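Local coordinates for Pdx2 protein (Plasmodium falciparum, PDB 2ABW) that hydrolyses glutamine to glutamate and ammonia as the glutaminase subunit of PLP synthase, the ammonia being channelled to the active site of Pdx1 for vitamin B6 biosynthesis, at residues Ile6-Leu11 and Pro17-Phe22; Asn31-Arg36 and Leu41-Gly46; Leu47-Pro50 and Thr56-Arg59; Thr171-His174 and Pro179-Ile182. All coordinates share one frame; numbering follows the deposited sequence.

Contact 1 of 4, residues Ile6-Leu11 and Pro17-Phe22; sequences IGVLSL and PHINHF
Val8 gives the most surface to this contact, its forked side chain reaching from strand 4-9 into the first turns of helix 16-23. Its CG2 branch lies 3.9 Å from Ile19 CG1, and its CG1 branch, set anti to the backbone N (chi1 180°), comes within 4.2 Å of His18 CB at about a right angle. The two methyls thus meet successive helix residues, one each. Ile19 does not start out pointing at the strand; its first torsion keeps CG1 beside its own backbone N (chi1 -68°), and that atom meets Val8. One turn further along, Phe22 is the second main contributor. Its ring crosses the side chain of Ile6, whose terminal methyl CD1 comes obliquely to Phe22 CE1 at 4.1 Å. No hydrogen bond spans the two segments, so the union rests on aliphatic and aromatic carbon alone. Other parts of the core complete it: Phe22 and Ile6 both touch Ile32 of strand 30-35 and Val48 of strand 46-49, while helix 204-219 meets Ile6 through Val213 and Phe22 through Phe209. The side chain of His18 touches Glu198, assigned to the charge relay with His196, and so this helix reaches the edge of the catalytic centre. The axes of 6-9 and 17-22 run nearly antiparallel, at 161°, and approach to 9.3 Å, as expected where a chain leaves a strand and returns over the sheet. This is the first half of a beta-alpha-beta crossover, strand 4-9, helix 16-23, strand 30-35, in the class I glutamine amidotransferase fold.

Contact 2 of 4, residues Asn31-Arg36 and Leu41-Gly46; sequences NIIQVR and LGLCDG
At the outermost strand on one side of the large mixed sheet, strand 30-35 is covered by the short helix 38-42 and by the loop that leads from it to strand 46-49. Val35 and Cys44 make the closest meeting, Val35 CG2 standing 3.5 Å from Cys44 SG. The sulfur lies beside its own backbone N (chi1 -71°), which turns it toward two strand side chains: Ile33 CD1 approaches it as well, at 3.9 Å. Ile33 holds CG1 between its backbone N and carbonyl carbon (chi1 68°), and the extended end of the chain carries CD1 on to Leu43 CB at 4.1 Å, the two side chains crossing at about a right angle. Val35 turns its other branch to Leu41, CG1 lying 4.2 Å from Leu41 CB. The turn itself is closed by a bond from Cys44 N to Leu41 O, 3.1 Å long, which brings Leu41 and Cys44 round to the same valine. Across the segments the contact is apolar throughout. The side chain of Leu41 also packs on helix 63-77, against Ala71, Leu72 and Phe75, and Asp45 just beyond forms a salt bridge with Lys217. Ile33 and Val35 therefore pack under a short helix and its exit loop, the connection that joins the edge strand to strand 46-49 in the parallel part of this alpha/beta sheet.

Contact 3 of 4, residues Leu47-Pro50 and Thr56-Arg59; sequences LVIP and TVRR
Ile49, near the end of strand 46-49, is the first residue of 47-50 to meet helix 54-60. Its CG2 branch, anti to the backbone N, lies 4.1 Å from Val57 CG1, with the two side chains inclined to each other. Pro50 follows as the strand ends, and here it is backbone, not ring, that does the touching: the ring starts off away from the helix, while Pro50 O comes to 3.8 Å from Val57 CG2. Val57 thus spreads its two methyls over consecutive residues (chi1 167°), one against an aliphatic branch and the other against a carbonyl oxygen. That oxygen is buried by the contact and finds no hydrogen-bonding partner in the model. Only 78 Å² is buried, and of 56-59 Val57 alone takes part. Between the segments the chain passes through Gly52, Glu53 and Ser54, assigned to binding glutamine, so the contact closes the turn that presents them. Val48 pairs through its backbone with Gly7 and Leu9 of strand 4-9, and Ile49 with Trp84 of strand 83-86; Val57 also packs on Leu9 and Gln12, which places helix 54-60 over the ends of two neighbouring parallel strands.

Contact 4 of 4, residues Thr171-His174 and Pro179-Ile182; sequences TFSH and PNII. With PG4 (tetraethylene glycol), chain C.
Oxygen O5 of a tetraethylene glycol molecule, probably from the crystallisation liquor, is gripped from both strands: Thr171 OG1 donates to it over 2.6 Å, and O5 in turn donates to Asn180 OD1 at 2.7 Å. Asn136 ND2 bonds both Thr171 OG1 and the glycol. The strands themselves are joined through Phe172 and Ile181, an antiparallel hydrogen-bonded pair. Phe172 N donates to Ile181 O and Ile181 N to Phe172 O, each over 2.9 Å. On the face that these two share, Phe172 holds CG between its backbone N and carbonyl carbon (chi1 65°), which swings the ring over the isoleucine: Ile181 CB makes a CH-pi contact 3.8 Å from the Phe172 ring centroid, 15° off the normal. In the conformer given, Ile181 CG2 also comes within 3.5 Å of Phe172 CZ. Thr171 and Ile182 form the next pair, non-hydrogen-bonded, on the other face. Nearer the turn, Ser173 OG rests 3.4 Å from Pro179 CA. Asn180, with positive phi (61°), and Ile181 both stand opposite Phe172, a G1 beta bulge at the turn end of the beta hairpin 167-174 and 180-187.

From the N terminus the four contacts follow in series, none enclosing or crossing another. Contact 1 closes the loop from strand 4-9 into helix 16-23; contact 2 closes the next, from edge strand 30-35 through helix 38-42; contact 3 then folds helix 54-60 back on strand 46-49. These three touch: strand 4-9 lies between the other two strands, bonded to the edge strand through Val8 N and Ile33 O, and the side chains of Val35 and Leu47 touch past it. Contact 4 closes a hairpin late in the chain, its centre about 25 Å from that of contact 3, across the chain's centre yet in the same mixed sheet.

Contact 1 of 4, residues Ile6-Leu11 and Pro17-Phe22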
# COMPACT_ATOMS: atom_id res chain seq x y z
N ILE A 6 13.33 2.10 -4.15
CA ILE A 6 12.01 2.08 -3.57
C ILE A 6 12.08 2.76 -2.21
O ILE A 6 12.96 2.45 -1.40
CB ILE A 6 11.40 0.66 -3.45
CG1 ILE A 6 11.20 0.17 -4.88
CG2 ILE A 6 10.12 0.73 -2.62
CD1 ILE A 6 10.72 -1.29 -4.98
N GLY A 7 11.17 3.69 -1.98
CA GLY A 7 11.13 4.38 -0.70
C GLY A 7 10.05 3.81 0.17
O GLY A 7 9.02 3.23 -0.33
N VAL A 8 10.25 3.92 1.48
CA VAL A 8 9.23 3.55 2.49
C VAL A 8 8.95 4.76 3.34
O VAL A 8 9.82 5.32 3.96
CB VAL A 8 9.64 2.36 3.36
CG1 VAL A 8 8.53 2.02 4.42
CG2 VAL A 8 9.86 1.12 2.48
N LEU A 9 7.70 5.24 3.32
CA LEU A 9 7.32 6.43 4.13
C LEU A 9 7.62 6.08 5.59
O LEU A 9 7.29 4.98 6.05
CB LEU A 9 5.83 6.74 3.87
CG LEU A 9 5.48 8.12 4.49
CD1 LEU A 9 6.03 9.30 3.69
CD2 LEU A 9 3.95 8.26 4.60
N SER A 10 8.31 6.95 6.31
CA SER A 10 8.84 6.56 7.63
C SER A 10 8.48 7.46 8.80
O SER A 10 8.88 7.18 9.96
CB SER A 10 10.33 6.42 7.54
OG SER A 10 10.95 7.66 7.34
N LEU A 11 7.77 8.51 8.48
CA LEU A 11 7.43 9.53 9.46
C LEU A 11 6.65 9.00 10.66
O LEU A 11 6.82 9.51 11.77
CB LEU A 11 6.66 10.64 8.76
CG LEU A 11 7.50 11.40 7.70
CD1 LEU A 11 6.69 12.24 6.82
CD2 LEU A 11 8.64 12.15 8.32
N PRO A 17 10.51 -2.95 9.72
CA PRO A 17 10.20 -4.28 9.19
C PRO A 17 9.79 -4.27 7.73
O PRO A 17 10.05 -5.26 7.06
CB PRO A 17 9.03 -4.77 10.02
CG PRO A 17 9.10 -3.94 11.24
CD PRO A 17 9.76 -2.66 10.98
N HIS A 18 9.18 -3.19 7.26
CA HIS A 18 8.86 -3.13 5.86
C HIS A 18 10.11 -3.03 4.98
O HIS A 18 10.22 -3.70 3.93
CB HIS A 18 7.96 -1.94 5.56
CG HIS A 18 6.57 -2.15 6.03
ND1 HIS A 18 5.59 -2.76 5.25
CD2 HIS A 18 6.02 -1.87 7.22
CE1 HIS A 18 4.49 -2.79 5.97
NE2 HIS A 18 4.72 -2.29 7.17
N ILE A 19 11.05 -2.21 5.43
CA ILE A 19 12.35 -2.11 4.75
C ILE A 19 13.06 -3.48 4.74
O ILE A 19 13.55 -3.95 3.71
CB ILE A 19 13.24 -1.04 5.43
CG1 ILE A 19 12.59 0.31 5.17
CG2 ILE A 19 14.65 -1.06 4.84
CD1 ILE A 19 13.38 1.53 5.77
N ASN A 20 13.11 -4.12 5.88
CA ASN A 20 13.77 -5.46 6.01
C ASN A 20 13.19 -6.45 5.02
O ASN A 20 13.90 -7.25 4.46
CB ASN A 20 13.60 -6.00 7.42
CG ASN A 20 14.15 -7.37 7.60
OD1 ASN A 20 15.38 -7.52 7.64
ND2 ASN A 20 13.29 -8.42 7.72
N HIS A 21 11.87 -6.41 4.87
CA HIS A 21 11.21 -7.36 3.97
C HIS A 21 11.56 -7.16 2.49
O HIS A 21 11.62 -8.13 1.75
CB HIS A 21 9.71 -7.38 4.17
CG HIS A 21 9.19 -8.72 4.55
ND1 HIS A 21 9.35 -9.16 5.84
CD2 HIS A 21 8.42 -9.62 3.92
CE1 HIS A 21 8.71 -10.33 5.97
NE2 HIS A 21 8.22 -10.67 4.79
N PHE A 22 11.88 -5.93 2.08
CA PHE A 22 12.42 -5.79 0.75
C PHE A 22 13.89 -6.21 0.63
O PHE A 22 14.32 -6.72 -0.34
CB PHE A 22 12.30 -4.33 0.32
CG PHE A 22 10.92 -3.98 -0.25
CD1 PHE A 22 10.66 -4.14 -1.56
CD2 PHE A 22 9.92 -3.47 0.60
CE1 PHE A 22 9.35 -3.86 -2.06
CE2 PHE A 22 8.66 -3.18 0.11
CZ PHE A 22 8.37 -3.32 -1.20

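Contact 2 of 4, residues Asn31-Arg36 and Leu41-Gly46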
# COMPACT_ATOMS: atom_id res chain seq x y z
N ASN A 31 17.77 -0.66 -4.09
CA ASN A 31 18.09 0.15 -2.95
C ASN A 31 16.80 0.55 -2.25
O ASN A 31 15.86 0.92 -2.97
CB ASN A 31 18.58 1.48 -3.52
CG ASN A 31 19.79 1.33 -4.42
OD1 ASN A 31 20.75 0.59 -4.11
ND2 ASN A 31 19.69 1.92 -5.61
N ILE A 32 16.79 0.57 -0.92
CA ILE A 32 15.60 1.06 -0.17
C ILE A 32 15.97 2.25 0.62
O ILE A 32 17.03 2.31 1.23
CB ILE A 32 15.05 -0.02 0.77
CG1 ILE A 32 14.77 -1.34 0.04
CG2 ILE A 32 13.83 0.47 1.48
CD1 ILE A 32 13.60 -1.32 -0.95
N ILE A 33 15.08 3.27 0.59
CA ILE A 33 15.32 4.46 1.41
C ILE A 33 14.16 4.81 2.24
O ILE A 33 13.06 4.48 1.89
CB ILE A 33 15.75 5.69 0.54
CG1 ILE A 33 14.65 6.20 -0.35
CG2 ILE A 33 16.97 5.36 -0.32
CD1 ILE A 33 14.95 7.55 -0.99
N GLN A 34 14.40 5.47 3.38
CA GLN A 34 13.32 6.04 4.11
C GLN A 34 12.88 7.25 3.34
O GLN A 34 13.70 7.98 2.72
CB GLN A 34 13.77 6.51 5.49
CG GLN A 34 14.09 5.45 6.48
CD GLN A 34 14.47 6.10 7.84
OE1 GLN A 34 13.86 7.09 8.25
NE2 GLN A 34 15.44 5.52 8.51
N VAL A 35 11.59 7.56 3.41
CA VAL A 35 11.07 8.82 2.85
C VAL A 35 10.41 9.64 3.97
O VAL A 35 9.49 9.20 4.63
CB VAL A 35 10.06 8.56 1.75
CG1 VAL A 35 9.30 9.82 1.34
CG2 VAL A 35 10.79 7.80 0.59
N ARG A 36 10.97 10.79 4.21
CA ARG A 36 10.53 11.66 5.29
C ARG A 36 10.17 13.04 4.77
O ARG A 36 9.66 13.85 5.50
CB ARG A 36 11.73 11.81 6.23
CG ARG A 36 12.29 10.55 6.79
CD ARG A 36 13.76 10.82 7.15
NE ARG A 36 14.59 10.80 5.91
CZ ARG A 36 15.66 11.54 5.69
NH1 ARG A 36 16.07 12.44 6.58
NH2 ARG A 36 16.35 11.41 4.57
N LEU A 41 11.44 11.83 -1.52
CA LEU A 41 10.37 11.31 -2.47
C LEU A 41 10.87 11.44 -3.85
O LEU A 41 10.60 10.58 -4.66
CB LEU A 41 9.08 12.07 -2.25
CG LEU A 41 7.94 11.64 -3.15
CD1 LEU A 41 7.59 10.14 -2.81
CD2 LEU A 41 6.77 12.54 -2.96
N GLY A 42 11.57 12.56 -4.16
CA GLY A 42 12.09 12.77 -5.51
C GLY A 42 13.08 11.72 -6.01
O GLY A 42 13.35 11.62 -7.24
N LEU A 43 13.70 11.00 -5.08
CA LEU A 43 14.73 9.99 -5.43
C LEU A 43 14.10 8.63 -5.70
O LEU A 43 14.79 7.64 -6.08
CB LEU A 43 15.73 9.79 -4.30
CG LEU A 43 16.49 11.04 -3.92
CD1 LEU A 43 17.36 10.66 -2.70
CD2 LEU A 43 17.24 11.63 -5.09
N CYS A 44 12.82 8.53 -5.49
CA CYS A 44 12.11 7.22 -5.48
C CYS A 44 11.58 6.91 -6.87
O CYS A 44 10.90 7.72 -7.43
CB CYS A 44 10.87 7.19 -4.54
SG CYS A 44 11.48 7.22 -2.82
N ASP A 45 11.75 5.64 -7.33
CA ASP A 45 11.07 5.15 -8.49
C ASP A 45 9.68 4.57 -8.10
O ASP A 45 8.80 4.44 -8.94
CB ASP A 45 11.90 4.00 -9.04
CG ASP A 45 13.23 4.45 -9.57
OD1 ASP A 45 13.29 5.50 -10.26
OD2 ASP A 45 14.29 3.83 -9.32
N GLY A 46 9.54 4.14 -6.86
CA GLY A 46 8.25 3.69 -6.29
C GLY A 46 8.21 3.94 -4.81
O GLY A 46 9.30 4.17 -4.17

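Contact 3 of 4, residues Leu47-Pro50 and Thr56-Arg59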
# COMPACT_ATOMS: atom_id res chain seq x y z
N LEU A 47 7.04 3.90 -4.18
CA LEU A 47 6.93 4.26 -2.74
C LEU A 47 5.96 3.26 -2.08
O LEU A 47 4.93 2.89 -2.68
CB LEU A 47 6.35 5.68 -2.62
CG LEU A 47 6.10 6.15 -1.23
CD1 LEU A 47 7.41 6.41 -0.55
CD2 LEU A 47 5.16 7.40 -1.19
N VAL A 48 6.32 2.88 -0.85
CA VAL A 48 5.44 2.12 0.01
C VAL A 48 4.96 3.02 1.13
O VAL A 48 5.81 3.70 1.83
CB VAL A 48 6.18 0.93 0.61
CG1 VAL A 48 5.22 0.16 1.49
CG2 VAL A 48 6.77 0.07 -0.51
N ILE A 49 3.64 3.04 1.39
CA ILE A 49 3.07 3.73 2.54
C ILE A 49 2.51 2.68 3.46
O ILE A 49 1.47 2.17 3.13
CB ILE A 49 2.04 4.75 2.13
CG1 ILE A 49 2.67 5.81 1.20
CG2 ILE A 49 1.50 5.46 3.44
CD1 ILE A 49 1.85 7.11 0.85
N PRO A 50 3.16 2.41 4.58
CA PRO A 50 2.62 1.46 5.54
C PRO A 50 1.89 2.19 6.68
O PRO A 50 1.58 3.32 6.52
CB PRO A 50 3.88 0.71 5.92
CG PRO A 50 4.93 1.86 6.06
CD PRO A 50 4.53 2.84 4.95
N THR A 56 -2.62 9.19 11.65
CA THR A 56 -1.25 9.55 12.01
C THR A 56 -0.35 9.79 10.81
O THR A 56 0.29 10.81 10.78
CB THR A 56 -0.58 8.44 12.83
OG1 THR A 56 -1.38 8.21 14.00
CG2 THR A 56 0.82 8.86 13.25
N VAL A 57 -0.38 8.91 9.87
CA VAL A 57 0.42 9.07 8.65
C VAL A 57 -0.02 10.34 7.94
O VAL A 57 0.77 11.20 7.55
CB VAL A 57 0.26 7.90 7.76
CG1 VAL A 57 0.83 8.23 6.38
CG2 VAL A 57 0.88 6.60 8.33
N ARG A 58 -1.33 10.59 7.85
CA ARG A 58 -1.77 11.81 7.16
C ARG A 58 -1.32 13.09 7.82
O ARG A 58 -0.94 14.04 7.19
CB ARG A 58 -3.31 11.82 7.06
CG ARG A 58 -3.90 13.00 6.35
CD ARG A 58 -3.38 13.16 4.90
NE ARG A 58 -3.90 14.35 4.21
CZ ARG A 58 -3.41 15.59 4.27
NH1 ARG A 58 -2.31 15.91 4.96
NH2 ARG A 58 -3.96 16.54 3.55
N ARG A 59 -1.39 13.15 9.15
CA ARG A 59 -0.90 14.32 9.88
C ARG A 59 0.60 14.53 9.66
O ARG A 59 1.07 15.66 9.54
CB ARG A 59 -1.14 14.02 11.35
CG ARG A 59 -0.69 15.07 12.27
CD ARG A 59 -1.40 14.87 13.62
NE ARG A 59 -2.82 15.21 13.50
CZ ARG A 59 -3.81 14.63 14.18
NH1 ARG A 59 -3.60 13.62 15.03
NH2 ARG A 59 -5.05 15.09 14.01

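Contact 4 of 4, residues Thr171-His174 and Pro179-Ile182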
# COMPACT_ATOMS: atom_id res chain seq x y z
N THR A 171 -8.24 -12.38 -2.76
CA THR A 171 -9.39 -12.52 -1.89
C THR A 171 -9.12 -13.68 -0.95
O THR A 171 -8.17 -14.44 -1.09
CB THR A 171 -10.65 -12.80 -2.65
OG1 THR A 171 -10.55 -14.08 -3.32
CG2 THR A 171 -10.90 -11.70 -3.64
N PHE A 172 -9.92 -13.73 0.13
CA PHE A 172 -9.87 -14.85 1.05
C PHE A 172 -11.18 -15.13 1.64
O PHE A 172 -12.07 -14.30 1.59
CB PHE A 172 -8.86 -14.62 2.17
CG PHE A 172 -9.22 -13.47 3.13
CD1 PHE A 172 -8.74 -12.19 2.87
CD2 PHE A 172 -9.85 -13.70 4.30
CE1 PHE A 172 -9.03 -11.18 3.73
CE2 PHE A 172 -10.11 -12.70 5.17
CZ PHE A 172 -9.70 -11.46 4.89
N SER A 173 -11.33 -16.32 2.20
CA SER A 173 -12.54 -16.64 2.91
C SER A 173 -12.20 -16.87 4.34
O SER A 173 -11.15 -17.43 4.63
CB SER A 173 -13.16 -17.91 2.29
OG SER A 173 -13.72 -17.49 1.04
N HIS A 174 -13.09 -16.46 5.22
CA HIS A 174 -12.83 -16.58 6.65
C HIS A 174 -14.14 -16.97 7.25
O HIS A 174 -15.19 -16.41 6.90
CB HIS A 174 -12.30 -15.26 7.23
CG HIS A 174 -11.83 -15.34 8.66
ND1 HIS A 174 -10.78 -16.14 9.07
CD2 HIS A 174 -12.24 -14.67 9.76
CE1 HIS A 174 -10.60 -15.99 10.37
NE2 HIS A 174 -11.47 -15.10 10.82
N PRO A 179 -17.21 -15.20 2.80
CA PRO A 179 -16.45 -15.54 1.66
C PRO A 179 -16.09 -14.25 0.93
O PRO A 179 -16.74 -13.19 1.07
CB PRO A 179 -17.44 -16.39 0.83
CG PRO A 179 -18.72 -15.65 1.04
CD PRO A 179 -18.66 -15.26 2.51
N ASN A 180 -15.03 -14.37 0.16
CA ASN A 180 -14.64 -13.45 -0.84
C ASN A 180 -14.34 -12.07 -0.30
O ASN A 180 -14.56 -11.07 -1.00
CB ASN A 180 -15.67 -13.43 -1.94
CG ASN A 180 -15.98 -14.82 -2.43
OD1 ASN A 180 -15.06 -15.65 -2.58
ND2 ASN A 180 -17.27 -15.13 -2.63
N ILE A 181 -13.68 -12.07 0.84
CA ILE A 181 -13.17 -10.79 1.41
C ILE A 181 -12.02 -10.33 0.53
O ILE A 181 -11.16 -11.12 0.14
CB ILE A 181 -12.73 -10.96 2.88
CG1 ILE A 181 -13.85 -11.57 3.73
CG2 ILE A 181 -12.28 -9.64 3.44
CD1 ILE A 181 -13.52 -11.65 5.23
N ILE A 182 -12.00 -9.05 0.14
CA ILE A 182 -10.97 -8.52 -0.76
C ILE A 182 -9.75 -8.13 0.08
O ILE A 182 -9.85 -7.27 0.94
CB ILE A 182 -11.49 -7.31 -1.53
CG1 ILE A 182 -12.71 -7.71 -2.38
CG2 ILE A 182 -10.36 -6.67 -2.43
CD1 ILE A 182 -13.40 -6.53 -3.09
O1 PG4 C . -12.64 -14.79 -7.39
C1 PG4 C . -12.63 -15.34 -8.71
C2 PG4 C . -11.40 -16.15 -9.06
O2 PG4 C . -11.10 -17.20 -8.09
C3 PG4 C . -11.57 -18.51 -8.46
C4 PG4 C . -11.10 -19.52 -7.40
O3 PG4 C . -11.77 -19.28 -6.14
C5 PG4 C . -11.20 -20.04 -5.10
C6 PG4 C . -11.92 -19.75 -3.81
O4 PG4 C . -11.50 -18.45 -3.39
C7 PG4 C . -12.09 -18.09 -2.15
C8 PG4 C . -11.68 -16.69 -1.74
O5 PG4 C . -12.36 -15.84 -2.64